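Local coordinates for protein alpha-galactosidase (Thermus thermophilus, PDB 6LCJ) that probably hydrolyses terminal alpha-galactosidic bonds of galactose-containing oligosaccharides, working as a thermostable hexamer, at residues S52-A57 / Q76-F81; T66-E71 / L372-G377; Y147-P152 / L393-H398; P159-C164 / G429-S434; F190-I195 / Y298-L303. All blocks are in the same frame, centred on the assembly; numbering follows the deposited sequence.

Interaction 1 (S52-A57 / Q76-F81)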
# COMPACT_ATOMS: atom_id res chain seq x y z
N SER E 52 -33.89 15.02 7.50
CA SER E 52 -35.09 14.17 7.50
C SER E 52 -34.76 12.70 7.30
O SER E 52 -35.18 11.85 8.09
CB SER E 52 -36.04 14.65 6.40
OG SER E 52 -36.60 15.90 6.74
N TRP E 53 -34.02 12.37 6.24
CA TRP E 53 -33.74 10.99 5.89
C TRP E 53 -32.68 10.36 6.80
O TRP E 53 -32.56 9.13 6.83
CB TRP E 53 -33.30 10.90 4.41
CG TRP E 53 -34.27 11.59 3.48
CD1 TRP E 53 -35.63 11.64 3.62
CD2 TRP E 53 -33.96 12.35 2.31
NE1 TRP E 53 -36.19 12.38 2.61
CE2 TRP E 53 -35.18 12.83 1.79
CE3 TRP E 53 -32.77 12.68 1.65
CZ2 TRP E 53 -35.25 13.62 0.62
CZ3 TRP E 53 -32.85 13.47 0.48
CH2 TRP E 53 -34.07 13.92 -0.01
N SER E 54 -31.93 11.17 7.54
CA SER E 54 -30.82 10.66 8.33
C SER E 54 -31.30 9.75 9.46
O SER E 54 -32.43 9.85 9.94
CB SER E 54 -30.01 11.82 8.92
OG SER E 54 -29.36 12.53 7.89
N LEU E 55 -30.42 8.84 9.87
CA LEU E 55 -30.74 7.93 10.95
C LEU E 55 -30.80 8.66 12.29
O LEU E 55 -29.88 9.39 12.66
CB LEU E 55 -29.70 6.81 11.03
CG LEU E 55 -29.95 5.90 12.24
CD1 LEU E 55 -30.92 4.79 11.90
CD2 LEU E 55 -28.65 5.35 12.82
N ALA E 56 -31.90 8.46 13.01
CA ALA E 56 -32.01 8.81 14.42
C ALA E 56 -32.34 7.53 15.18
O ALA E 56 -33.38 6.91 14.92
CB ALA E 56 -33.07 9.88 14.65
N ALA E 57 -31.47 7.15 16.12
CA ALA E 57 -31.67 5.90 16.85
C ALA E 57 -30.68 5.83 18.00
O ALA E 57 -29.69 6.56 18.03
CB ALA E 57 -31.50 4.68 15.94
N GLN E 76 -26.45 13.23 0.51
CA GLN E 76 -27.91 13.21 0.64
C GLN E 76 -28.39 12.28 1.74
O GLN E 76 -29.60 12.11 1.90
CB GLN E 76 -28.57 12.84 -0.69
CG GLN E 76 -28.70 11.35 -0.94
CD GLN E 76 -28.49 11.02 -2.41
OE1 GLN E 76 -27.70 11.66 -3.08
NE2 GLN E 76 -29.21 10.01 -2.92
N ALA E 77 -27.48 11.67 2.51
CA ALA E 77 -27.80 10.77 3.60
C ALA E 77 -27.72 11.45 4.97
O ALA E 77 -28.56 11.21 5.83
CB ALA E 77 -26.87 9.55 3.58
N ASP E 78 -26.72 12.32 5.18
CA ASP E 78 -26.51 12.91 6.49
C ASP E 78 -25.54 14.08 6.33
O ASP E 78 -25.08 14.38 5.23
CB ASP E 78 -25.97 11.85 7.47
CG ASP E 78 -26.42 12.07 8.91
OD1 ASP E 78 -26.56 13.24 9.34
OD2 ASP E 78 -26.61 11.06 9.63
N ASP E 79 -25.27 14.75 7.44
CA ASP E 79 -24.13 15.65 7.55
C ASP E 79 -22.87 14.89 7.16
O ASP E 79 -22.51 13.91 7.84
CB ASP E 79 -24.05 16.16 9.00
CG ASP E 79 -22.94 17.18 9.23
OD1 ASP E 79 -21.92 17.20 8.50
OD2 ASP E 79 -23.10 17.96 10.19
N PRO E 80 -22.17 15.29 6.09
CA PRO E 80 -20.99 14.51 5.65
C PRO E 80 -19.95 14.29 6.73
O PRO E 80 -19.32 13.23 6.76
CB PRO E 80 -20.44 15.35 4.49
CG PRO E 80 -21.63 16.09 3.97
CD PRO E 80 -22.46 16.41 5.19
N PHE E 81 -19.78 15.24 7.65
CA PHE E 81 -18.87 15.03 8.77
C PHE E 81 -19.27 13.80 9.58
O PHE E 81 -18.43 12.94 9.87
CB PHE E 81 -18.83 16.27 9.66
CG PHE E 81 -17.95 16.11 10.87
CD1 PHE E 81 -18.45 15.55 12.04
CD2 PHE E 81 -16.62 16.53 10.85
CE1 PHE E 81 -17.65 15.38 13.16
CE2 PHE E 81 -15.81 16.38 11.96
CZ PHE E 81 -16.33 15.80 13.12
O HOH W 1 -27.67 8.74 8.34
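Ser-54 carries this buried contact through its hydroxyl. With OG anti to its own carbonyl carbon (chi1 -67°), the hydroxyl is turned onto the facing backbone, and OG donates to Ala-77 O at 2.6 Å, in the carbonyl plane and on a lone pair. The carboxylate of Asp-78 lies alongside, its CG 3.1 Å from Ser-54 OG, but the angle is too poor for a bond to OD1. That oxygen turns back instead: Asp-78 OD1 receives Asp-79 N at 2.7 Å on its anti lone pair, and also takes the N-H of Trp-50. Asp-78 OD2 forms a salt bridge with Arg-47 and accepts from a water at 2.9 Å, which in turn accepts from Leu-55 N. Each carboxylate oxygen is thus held from more than one direction, which would probably favour the charged form. Trp-53, its CG beside the backbone N (chi1 -51°), brings the indole edge-on to the backbone, so that CE3 meets Gln-76 O in the ring plane at 3.2 Å. The amide of Gln-76 reaches elsewhere, to Phe-266 N. Asp-79, at the N-cap of the short helix 80-84, accepts from Phe-81 N through OD1. Trp-53 also meets Phe-305 edge-to-face, just past barrel strand 298-303, consistent with the GH36 fold, in which a loop of the N-terminal beta domain reaches the mouth of the TIM barrel.

Interaction 2 (T66-E71 / L372-G377)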
# COMPACT_ATOMS: atom_id res chain seq x y z
N THR E 66 -20.41 1.81 10.89
CA THR E 66 -20.17 1.22 9.58
C THR E 66 -20.18 2.30 8.49
O THR E 66 -21.14 3.07 8.41
CB THR E 66 -21.25 0.18 9.26
OG1 THR E 66 -21.46 -0.69 10.39
CG2 THR E 66 -20.88 -0.64 8.05
N PRO E 67 -19.16 2.36 7.64
CA PRO E 67 -19.20 3.34 6.54
C PRO E 67 -20.40 3.13 5.64
O PRO E 67 -20.80 2.00 5.35
CB PRO E 67 -17.89 3.06 5.78
CG PRO E 67 -17.00 2.36 6.78
CD PRO E 67 -17.94 1.55 7.62
N LEU E 68 -20.98 4.24 5.20
CA LEU E 68 -22.16 4.23 4.35
C LEU E 68 -21.71 4.25 2.90
O LEU E 68 -20.85 5.05 2.53
CB LEU E 68 -23.04 5.44 4.66
CG LEU E 68 -24.40 5.58 3.97
CD1 LEU E 68 -25.37 6.29 4.90
CD2 LEU E 68 -24.31 6.30 2.65
N LEU E 69 -22.29 3.38 2.08
CA LEU E 69 -21.93 3.25 0.68
C LEU E 69 -23.16 3.49 -0.18
O LEU E 69 -24.29 3.34 0.29
CB LEU E 69 -21.36 1.86 0.38
CG LEU E 69 -20.09 1.47 1.16
CD1 LEU E 69 -19.59 0.11 0.71
CD2 LEU E 69 -19.03 2.53 0.99
N PRO E 70 -22.97 3.90 -1.44
CA PRO E 70 -21.69 4.32 -2.03
C PRO E 70 -21.29 5.71 -1.54
O PRO E 70 -22.15 6.44 -1.03
CB PRO E 70 -22.00 4.33 -3.51
CG PRO E 70 -23.42 4.77 -3.54
CD PRO E 70 -24.08 4.07 -2.40
N GLU E 71 -20.02 6.08 -1.70
CA GLU E 71 -19.58 7.42 -1.31
C GLU E 71 -20.44 8.50 -1.94
O GLU E 71 -20.75 9.51 -1.30
CB GLU E 71 -18.11 7.61 -1.71
CG GLU E 71 -17.25 8.31 -0.69
CD GLU E 71 -15.82 7.79 -0.67
OE1 GLU E 71 -14.91 8.47 -1.20
OE2 GLU E 71 -15.60 6.69 -0.12
N LEU E 372 -24.91 -2.08 1.59
CA LEU E 372 -24.37 -0.73 1.47
C LEU E 372 -24.43 0.04 2.78
O LEU E 372 -23.95 1.18 2.84
CB LEU E 372 -25.11 0.02 0.36
CG LEU E 372 -25.05 -0.68 -1.00
CD1 LEU E 372 -26.08 -0.10 -1.96
CD2 LEU E 372 -23.66 -0.57 -1.59
N ALA E 373 -25.02 -0.54 3.82
CA ALA E 373 -25.08 0.07 5.15
C ALA E 373 -25.66 1.49 5.09
O ALA E 373 -25.11 2.44 5.66
CB ALA E 373 -23.69 0.05 5.80
N ASP E 374 -26.79 1.62 4.39
CA ASP E 374 -27.46 2.91 4.18
C ASP E 374 -28.88 2.83 4.73
O ASP E 374 -29.83 2.47 4.01
CB ASP E 374 -27.49 3.29 2.70
CG ASP E 374 -28.23 4.59 2.43
OD1 ASP E 374 -28.58 5.33 3.39
OD2 ASP E 374 -28.46 4.90 1.24
N PRO E 375 -29.09 3.17 6.00
CA PRO E 375 -30.43 3.15 6.57
C PRO E 375 -31.28 4.38 6.24
O PRO E 375 -32.30 4.59 6.89
CB PRO E 375 -30.14 3.08 8.07
CG PRO E 375 -28.91 3.92 8.20
CD PRO E 375 -28.09 3.60 6.99
N THR E 376 -30.90 5.18 5.26
CA THR E 376 -31.63 6.38 4.90
C THR E 376 -32.42 6.22 3.60
O THR E 376 -33.08 7.18 3.17
CB THR E 376 -30.69 7.60 4.77
OG1 THR E 376 -30.00 7.56 3.52
CG2 THR E 376 -29.69 7.67 5.92
N GLY E 377 -32.37 5.05 2.97
CA GLY E 377 -33.07 4.85 1.72
C GLY E 377 -34.53 4.53 1.96
O GLY E 377 -34.94 4.17 3.07
O HOH W 2 -23.70 3.15 7.86
O HOH W 3 -26.85 3.93 -0.69
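An Asx turn follows helix 366-371, and the loop 66-71 lies across the chain just where the helix ends. Ala-373 leaves the helical path with positive phi (54°), and Asp-374 then builds the turn: its CG is anti to the backbone N, and OD1 accepts from Thr-376 N at 3.0 Å, met from above the carboxylate plane. The same OD1 takes Thr-376 OG1 at 2.6 Å on its syn lone pair, so two donors fix the rotation of the carboxylate, while OD2 is in a salt bridge with Arg-368. The direct polar link between the segments is a single backbone bond, Leu-69 N to Leu-372 O at 2.9 Å, fairly straight (158°) and in the carbonyl plane. Around it the side chains interleave. Leu-68, with CG anti to its backbone N, crosses Asp-374 obliquely and lays CD1 3.7 Å from Asp-374 OD1. The methyl of Ala-373 points at the loop, touching Thr-66 CG2 and Pro-67 O. Past this point the loop turns through a cis peptide before Pro-70, which packs on Trp-371 of a neighbouring subunit, while Leu-372 touches Glu-367 of that subunit; the contact therefore borders an interface of the hexamer. Two waters complete the seam. One bridges Thr-66 O and Ala-373 O; the other donates to Leu-69 O at 2.8 Å and to Asp-374 OD2 at 2.7 Å.

Interaction 3 (Y147-P152 / L393-H398)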
# COMPACT_ATOMS: atom_id res chain seq x y z
N TYR E 147 -36.30 19.54 26.42
CA TYR E 147 -35.47 20.16 25.39
C TYR E 147 -36.33 20.79 24.31
O TYR E 147 -36.07 21.93 23.89
CB TYR E 147 -34.51 19.11 24.80
CG TYR E 147 -33.61 19.56 23.66
CD1 TYR E 147 -32.88 20.75 23.74
CD2 TYR E 147 -33.46 18.79 22.52
CE1 TYR E 147 -32.05 21.15 22.70
CE2 TYR E 147 -32.64 19.18 21.47
CZ TYR E 147 -31.93 20.36 21.57
OH TYR E 147 -31.11 20.73 20.53
N ALA E 148 -37.36 20.08 23.85
CA ALA E 148 -38.18 20.59 22.75
C ALA E 148 -38.83 21.93 23.10
O ALA E 148 -38.99 22.78 22.22
CB ALA E 148 -39.25 19.57 22.36
N ARG E 149 -39.18 22.15 24.38
CA ARG E 149 -39.80 23.42 24.77
C ARG E 149 -38.87 24.60 24.59
O ARG E 149 -39.34 25.73 24.40
CB ARG E 149 -40.26 23.36 26.23
CG ARG E 149 -41.56 22.61 26.40
CD ARG E 149 -41.78 22.24 27.83
NE ARG E 149 -42.51 20.98 27.94
CZ ARG E 149 -42.22 20.03 28.81
NH1 ARG E 149 -41.19 20.19 29.65
NH2 ARG E 149 -42.94 18.91 28.85
N LEU E 150 -37.57 24.37 24.62
CA LEU E 150 -36.60 25.45 24.45
C LEU E 150 -36.24 25.71 22.99
O LEU E 150 -35.37 26.55 22.72
CB LEU E 150 -35.36 25.14 25.28
CG LEU E 150 -35.74 25.04 26.75
CD1 LEU E 150 -34.59 24.53 27.59
CD2 LEU E 150 -36.21 26.41 27.25
N LEU E 151 -36.87 25.03 22.06
CA LEU E 151 -36.58 25.26 20.65
C LEU E 151 -37.68 26.10 20.01
O LEU E 151 -38.76 26.26 20.58
CB LEU E 151 -36.44 23.91 19.93
CG LEU E 151 -35.32 23.01 20.43
CD1 LEU E 151 -35.33 21.66 19.72
CD2 LEU E 151 -33.97 23.70 20.29
N PRO E 152 -37.43 26.67 18.84
CA PRO E 152 -38.51 27.38 18.15
C PRO E 152 -39.68 26.46 17.86
O PRO E 152 -39.52 25.25 17.69
CB PRO E 152 -37.84 27.86 16.85
CG PRO E 152 -36.38 27.91 17.18
CD PRO E 152 -36.17 26.74 18.08
N LEU E 393 -40.48 16.17 18.61
CA LEU E 393 -40.62 17.43 17.88
C LEU E 393 -42.07 17.84 17.63
O LEU E 393 -42.29 18.88 17.01
CB LEU E 393 -39.89 17.34 16.54
CG LEU E 393 -38.40 17.29 16.80
CD1 LEU E 393 -37.70 16.80 15.55
CD2 LEU E 393 -37.89 18.65 17.27
N MET E 394 -43.05 17.05 18.08
CA MET E 394 -44.45 17.43 17.92
C MET E 394 -44.78 18.68 18.73
O MET E 394 -45.82 19.29 18.51
CB MET E 394 -45.36 16.28 18.34
CG MET E 394 -45.50 15.19 17.28
SD MET E 394 -46.41 13.83 17.98
CE MET E 394 -48.05 14.57 18.16
N GLU E 395 -43.90 19.03 19.67
CA GLU E 395 -43.98 20.31 20.36
C GLU E 395 -43.72 21.49 19.41
O GLU E 395 -44.22 22.59 19.64
CB GLU E 395 -42.94 20.31 21.48
CG GLU E 395 -42.84 21.62 22.24
CD GLU E 395 -44.02 21.86 23.16
OE1 GLU E 395 -44.80 20.91 23.44
OE2 GLU E 395 -44.17 23.03 23.62
N ASN E 396 -42.94 21.28 18.35
CA ASN E 396 -42.37 22.38 17.60
C ASN E 396 -42.85 22.50 16.17
O ASN E 396 -42.67 23.55 15.57
CB ASN E 396 -40.84 22.27 17.59
CG ASN E 396 -40.26 22.09 18.97
OD1 ASN E 396 -40.24 20.98 19.50
ND2 ASN E 396 -39.77 23.18 19.56
N VAL E 397 -43.47 21.45 15.60
CA VAL E 397 -43.83 21.45 14.20
C VAL E 397 -44.76 20.27 13.99
O VAL E 397 -44.78 19.34 14.79
CB VAL E 397 -42.55 21.35 13.32
CG1 VAL E 397 -41.83 20.04 13.57
CG2 VAL E 397 -42.87 21.50 11.83
N HIS E 398 -45.55 20.32 12.92
CA HIS E 398 -46.28 19.14 12.48
C HIS E 398 -45.28 18.09 12.00
O HIS E 398 -44.57 18.30 11.02
CB HIS E 398 -47.26 19.49 11.38
CG HIS E 398 -48.33 20.43 11.82
ND1 HIS E 398 -49.08 21.18 10.94
CD2 HIS E 398 -48.75 20.77 13.07
CE1 HIS E 398 -49.93 21.93 11.63
NE2 HIS E 398 -49.75 21.70 12.92
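Asn-396 ND2 is gripped by two hydrogen bonds, each 2.8 Å long, one to Ala-148 O and one to Pro-152 O. Here the end of helix 140-149, on the path from the N-terminal beta domain into the TIM barrel, meets the 3-10 turn that precedes barrel strand 398-400. Both acceptors lie close to the amide plane of Asn-396, so the pair of bonds fixes its rotation. They are met differently: ND2 reaches Ala-148 O in its carbonyl plane on a lone pair, nearly straight (167°), but comes to Pro-152 O from above the carbonyl plane. Ala-148 O has a second donor, Leu-151 N, from the turn that ends its helix. The torsion placing the amide is chi1 of -51°, with CG anti to the carbonyl carbon; OD1 then rests against Ala-148 CB at 3.3 Å. Beside it, Glu-395 presses CB on the same methyl and bends at chi2 (73°), laying its carboxylate over the aliphatic part of Arg-149. The carboxylate makes its salt bridge with Arg-153, not with the guanidinium of Arg-149, whose plane stands almost perpendicular to it. What Arg-149 offers is carbon: its CG lies 3.8 Å from Glu-395 OE2.

Interaction 4 (P159-C164 / G429-S434)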
# COMPACT_ATOMS: atom_id res chain seq x y z
N PRO E 159 -52.69 19.45 11.42
CA PRO E 159 -52.08 19.09 10.13
C PRO E 159 -53.14 18.83 9.08
O PRO E 159 -54.20 18.28 9.38
CB PRO E 159 -51.28 17.81 10.46
CG PRO E 159 -51.10 17.86 11.95
CD PRO E 159 -52.28 18.55 12.51
N PRO E 160 -52.90 19.24 7.84
CA PRO E 160 -53.87 18.97 6.78
C PRO E 160 -53.89 17.49 6.42
O PRO E 160 -53.00 16.72 6.77
CB PRO E 160 -53.36 19.82 5.60
CG PRO E 160 -52.35 20.77 6.19
CD PRO E 160 -51.75 20.02 7.36
N ARG E 161 -54.94 17.11 5.72
CA ARG E 161 -55.06 15.77 5.18
C ARG E 161 -54.78 15.86 3.69
O ARG E 161 -55.43 16.63 2.98
CB ARG E 161 -56.45 15.19 5.48
CG ARG E 161 -56.74 15.20 6.98
CD ARG E 161 -58.04 14.48 7.32
NE ARG E 161 -59.21 15.18 6.79
CZ ARG E 161 -59.89 16.09 7.46
NH1 ARG E 161 -59.52 16.40 8.69
NH2 ARG E 161 -60.93 16.70 6.90
N VAL E 162 -53.77 15.12 3.24
CA VAL E 162 -53.16 15.35 1.93
C VAL E 162 -53.26 14.09 1.11
O VAL E 162 -52.94 13.00 1.60
CB VAL E 162 -51.69 15.77 2.06
CG1 VAL E 162 -51.08 16.00 0.66
CG2 VAL E 162 -51.53 16.99 2.97
N TRP E 163 -53.67 14.23 -0.15
CA TRP E 163 -53.42 13.21 -1.15
C TRP E 163 -52.18 13.63 -1.94
O TRP E 163 -52.08 14.78 -2.37
CB TRP E 163 -54.62 12.98 -2.08
CG TRP E 163 -54.39 11.75 -2.92
CD1 TRP E 163 -54.70 10.46 -2.59
CD2 TRP E 163 -53.71 11.69 -4.18
NE1 TRP E 163 -54.28 9.61 -3.58
CE2 TRP E 163 -53.67 10.34 -4.57
CE3 TRP E 163 -53.15 12.66 -5.02
CZ2 TRP E 163 -53.09 9.92 -5.77
CZ3 TRP E 163 -52.58 12.25 -6.22
CH2 TRP E 163 -52.55 10.89 -6.58
N CYS E 164 -51.24 12.69 -2.12
CA CYS E 164 -49.92 12.98 -2.68
C CYS E 164 -49.67 12.03 -3.84
O CYS E 164 -49.97 10.84 -3.75
CB CYS E 164 -48.84 12.83 -1.57
SG CYS E 164 -47.11 12.90 -2.08
N GLY E 429 -51.06 13.02 14.05
CA GLY E 429 -52.13 13.74 13.39
C GLY E 429 -51.87 14.16 11.96
O GLY E 429 -52.71 14.86 11.39
N PHE E 430 -50.74 13.77 11.37
CA PHE E 430 -50.38 14.13 9.99
C PHE E 430 -50.81 12.98 9.09
O PHE E 430 -50.14 11.95 9.01
CB PHE E 430 -48.88 14.41 9.88
CG PHE E 430 -48.51 15.21 8.66
CD1 PHE E 430 -48.64 14.68 7.39
CD2 PHE E 430 -48.01 16.51 8.79
CE1 PHE E 430 -48.29 15.44 6.26
CE2 PHE E 430 -47.65 17.26 7.68
CZ PHE E 430 -47.79 16.73 6.41
N LYS E 431 -51.91 13.17 8.37
CA LYS E 431 -52.56 12.11 7.62
C LYS E 431 -52.42 12.37 6.13
O LYS E 431 -52.85 13.42 5.64
CB LYS E 431 -54.03 11.99 8.01
CG LYS E 431 -54.21 11.60 9.48
CD LYS E 431 -55.58 11.91 9.98
CE LYS E 431 -56.07 10.78 10.84
NZ LYS E 431 -57.42 11.02 11.34
N ALA E 432 -51.81 11.42 5.43
CA ALA E 432 -51.56 11.56 4.00
C ALA E 432 -51.50 10.18 3.37
O ALA E 432 -51.17 9.20 4.03
CB ALA E 432 -50.27 12.33 3.73
N THR E 433 -51.84 10.11 2.09
CA THR E 433 -51.66 8.88 1.33
C THR E 433 -51.43 9.22 -0.13
O THR E 433 -51.72 10.33 -0.60
CB THR E 433 -52.86 7.92 1.45
OG1 THR E 433 -52.60 6.73 0.69
CG2 THR E 433 -54.12 8.56 0.91
N SER E 434 -50.89 8.23 -0.84
CA SER E 434 -50.72 8.29 -2.28
C SER E 434 -51.62 7.31 -3.01
O SER E 434 -51.57 7.25 -4.24
CB SER E 434 -49.26 8.02 -2.66
OG SER E 434 -48.44 9.15 -2.41
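Trp-163 has CG anti to its backbone N (chi1 -170°), which swings the indole along the neighbouring chain until Thr-433 O lies over one ring face and CD1 is 4.0 Å from Thr-433 CG2. In Ser-434, OG stands anti to the carbonyl carbon (chi1 -77°) and donates to Cys-164 O at 2.6 Å, from well above the carbonyl plane. Thr-433 keeps OG1 anti to its backbone N, turned to Val-404 O, which puts CG2 in the crowded position against the indole. These groups flank two parallel strands, 161-164 and 431-433, the first and last of the TIM barrel, whose pairing closes the cylinder. Val-162 N donates to Lys-431 O, Thr-433 N to Val-162 O nearly along the C=O axis, and Cys-164 N to Thr-433 O at 2.8 Å. An alanine in place of Trp-163 would probably loosen this side of the sheet, losing the stack on Phe-193, the NE1 bond to Asp-435 O and the cover over Thr-433. At the start of the pair, Pro-159 CB packs on Phe-430 CD2 at 3.9 Å.

Interaction 5 (F190-I195 / Y298-L303)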
# COMPACT_ATOMS: atom_id res chain seq x y z
N PHE E 190 -60.25 14.51 2.04
CA PHE E 190 -58.95 15.15 1.95
C PHE E 190 -59.12 16.67 1.97
O PHE E 190 -60.19 17.20 1.68
CB PHE E 190 -58.21 14.74 0.68
CG PHE E 190 -57.70 13.34 0.70
CD1 PHE E 190 -56.60 12.99 1.48
CD2 PHE E 190 -58.32 12.35 -0.07
CE1 PHE E 190 -56.12 11.67 1.49
CE2 PHE E 190 -57.86 11.03 -0.05
CZ PHE E 190 -56.76 10.69 0.73
N GLU E 191 -58.04 17.36 2.31
CA GLU E 191 -58.01 18.82 2.26
C GLU E 191 -57.01 19.37 1.25
O GLU E 191 -57.15 20.54 0.87
CB GLU E 191 -57.69 19.40 3.64
CG GLU E 191 -58.13 18.48 4.77
CD GLU E 191 -57.98 19.10 6.13
OE1 GLU E 191 -57.08 18.67 6.90
OE2 GLU E 191 -58.76 20.01 6.45
N VAL E 192 -56.03 18.59 0.81
CA VAL E 192 -54.98 19.03 -0.10
C VAL E 192 -54.78 17.94 -1.15
O VAL E 192 -54.72 16.75 -0.82
CB VAL E 192 -53.65 19.30 0.64
CG1 VAL E 192 -52.62 19.92 -0.30
CG2 VAL E 192 -53.85 20.17 1.86
N PHE E 193 -54.67 18.35 -2.41
CA PHE E 193 -54.28 17.47 -3.51
C PHE E 193 -52.92 17.95 -3.99
O PHE E 193 -52.82 19.03 -4.59
CB PHE E 193 -55.32 17.52 -4.63
CG PHE E 193 -55.08 16.52 -5.72
CD1 PHE E 193 -54.20 16.80 -6.75
CD2 PHE E 193 -55.75 15.31 -5.72
CE1 PHE E 193 -53.99 15.87 -7.77
CE2 PHE E 193 -55.55 14.38 -6.74
CZ PHE E 193 -54.66 14.67 -7.77
N GLN E 194 -51.87 17.17 -3.73
CA GLN E 194 -50.50 17.64 -3.89
C GLN E 194 -49.80 16.92 -5.04
O GLN E 194 -49.67 15.70 -5.01
CB GLN E 194 -49.70 17.47 -2.60
CG GLN E 194 -48.32 18.13 -2.64
CD GLN E 194 -47.22 17.12 -2.38
OE1 GLN E 194 -47.22 16.46 -1.33
NE2 GLN E 194 -46.29 16.98 -3.33
N ILE E 195 -49.35 17.70 -6.03
CA ILE E 195 -48.58 17.19 -7.17
C ILE E 195 -47.11 17.14 -6.77
O ILE E 195 -46.53 18.15 -6.34
CB ILE E 195 -48.77 18.08 -8.40
CG1 ILE E 195 -50.22 18.04 -8.85
CG2 ILE E 195 -47.89 17.63 -9.55
CD1 ILE E 195 -50.67 19.36 -9.31
N TYR E 298 -51.33 27.41 -5.84
CA TYR E 298 -50.91 26.46 -4.81
C TYR E 298 -50.59 27.19 -3.52
O TYR E 298 -49.84 28.17 -3.53
CB TYR E 298 -49.68 25.68 -5.28
CG TYR E 298 -49.92 24.95 -6.57
CD1 TYR E 298 -49.80 25.59 -7.79
CD2 TYR E 298 -50.30 23.61 -6.57
CE1 TYR E 298 -50.04 24.93 -8.97
CE2 TYR E 298 -50.53 22.94 -7.75
CZ TYR E 298 -50.40 23.60 -8.94
OH TYR E 298 -50.63 22.94 -10.11
N ASP E 299 -51.16 26.72 -2.40
CA ASP E 299 -50.80 27.26 -1.08
C ASP E 299 -50.33 26.18 -0.10
O ASP E 299 -50.28 26.42 1.11
CB ASP E 299 -51.98 28.04 -0.49
CG ASP E 299 -53.21 27.18 -0.30
OD1 ASP E 299 -53.31 26.12 -0.95
OD2 ASP E 299 -54.10 27.57 0.49
N TYR E 300 -50.02 24.99 -0.60
CA TYR E 300 -49.34 23.95 0.15
C TYR E 300 -48.12 23.55 -0.67
O TYR E 300 -48.26 23.14 -1.82
CB TYR E 300 -50.29 22.76 0.41
CG TYR E 300 -49.72 21.58 1.18
CD1 TYR E 300 -48.78 20.72 0.61
CD2 TYR E 300 -50.15 21.30 2.48
CE1 TYR E 300 -48.28 19.64 1.31
CE2 TYR E 300 -49.65 20.21 3.19
CZ TYR E 300 -48.72 19.39 2.60
OH TYR E 300 -48.22 18.33 3.30
N LEU E 301 -46.93 23.72 -0.10
CA LEU E 301 -45.69 23.51 -0.85
C LEU E 301 -44.82 22.48 -0.15
O LEU E 301 -44.58 22.59 1.06
CB LEU E 301 -44.92 24.81 -1.03
CG LEU E 301 -45.69 25.92 -1.75
CD1 LEU E 301 -44.85 27.20 -1.80
CD2 LEU E 301 -46.10 25.44 -3.14
N LYS E 302 -44.35 21.50 -0.90
CA LYS E 302 -43.41 20.50 -0.39
C LYS E 302 -42.03 20.88 -0.91
O LYS E 302 -41.73 20.72 -2.10
CB LYS E 302 -43.82 19.09 -0.80
CG LYS E 302 -42.93 17.98 -0.24
CD LYS E 302 -43.49 16.60 -0.60
CE LYS E 302 -42.50 15.46 -0.33
NZ LYS E 302 -43.06 14.12 -0.73
N LEU E 303 -41.21 21.41 -0.03
CA LEU E 303 -39.87 21.86 -0.37
C LEU E 303 -38.92 20.75 0.03
O LEU E 303 -38.84 20.38 1.20
CB LEU E 303 -39.55 23.17 0.35
CG LEU E 303 -40.59 24.26 0.10
CD1 LEU E 303 -40.24 25.57 0.82
CD2 LEU E 303 -40.75 24.49 -1.41
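Gln-194, Tyr-300 and Val-192 account for most of the buried surface where strands 192-195 and 298-303 meet without a hydrogen bond. All three have their first side-chain branch anti to the backbone N, turning them toward the other segment on the inner side of the sheet. Val-192 sets CG1 over one face of the Tyr-300 ring, a CH-pi contact 4.1 Å from the centroid, while Val-192 CG2 lies 3.9 Å from Tyr-300 CD2. Gln-194 CG, set by its anti chi1 (-172°), lies 4.2 Å from Tyr-300 CD1; the bend at chi2 (-122°) turns the amide nearly parallel to the ring (14°). The amide crosses the extended Lys-302 chain, OE1 lying 3.8 Å from Lys-302 CD. Its NE2 donates to Asp-196 OD2, the oxygen that also pairs with Lys-302 NZ, and makes a weak bond to Ile-195 O. An alanine in place of Gln-194 would probably unsettle Asp-196 and Lys-302, because its NE2 bonds and its packing on Tyr-300 would go. On the helix-covered side, Ile-195 CD1 touches the edge of Tyr-298. Across the intervening strand 229-234, Val-192, Gln-194, Tyr-300 and Lys-302 form a layer of the packed interior of a TIM barrel.

In the fold
From the N terminus, interaction 1 closes first, a short loop between 52-57 and 76-81. Inside that loop interaction 2 opens at 66-71, but it ends only at 372-377; the two cross and touch, Trp-53 and Ala-77 packing on Thr-376. Interaction 3 (147-152 with 393-398) crosses interaction 2, and interaction 4 (159-164 with 429-434) crosses both, meeting interaction 3 where His-398 packs on Pro-159 and Phe-430. Interaction 5 lies within the spans of 2, 3 and 4, and shares a sheet with interaction 4, their centres about 9 Å apart. Interaction 1 joins two loops of the N-terminal part; 2 and 3 tie that part and its connection to the barrel region; 4 and 5 lie within the barrel.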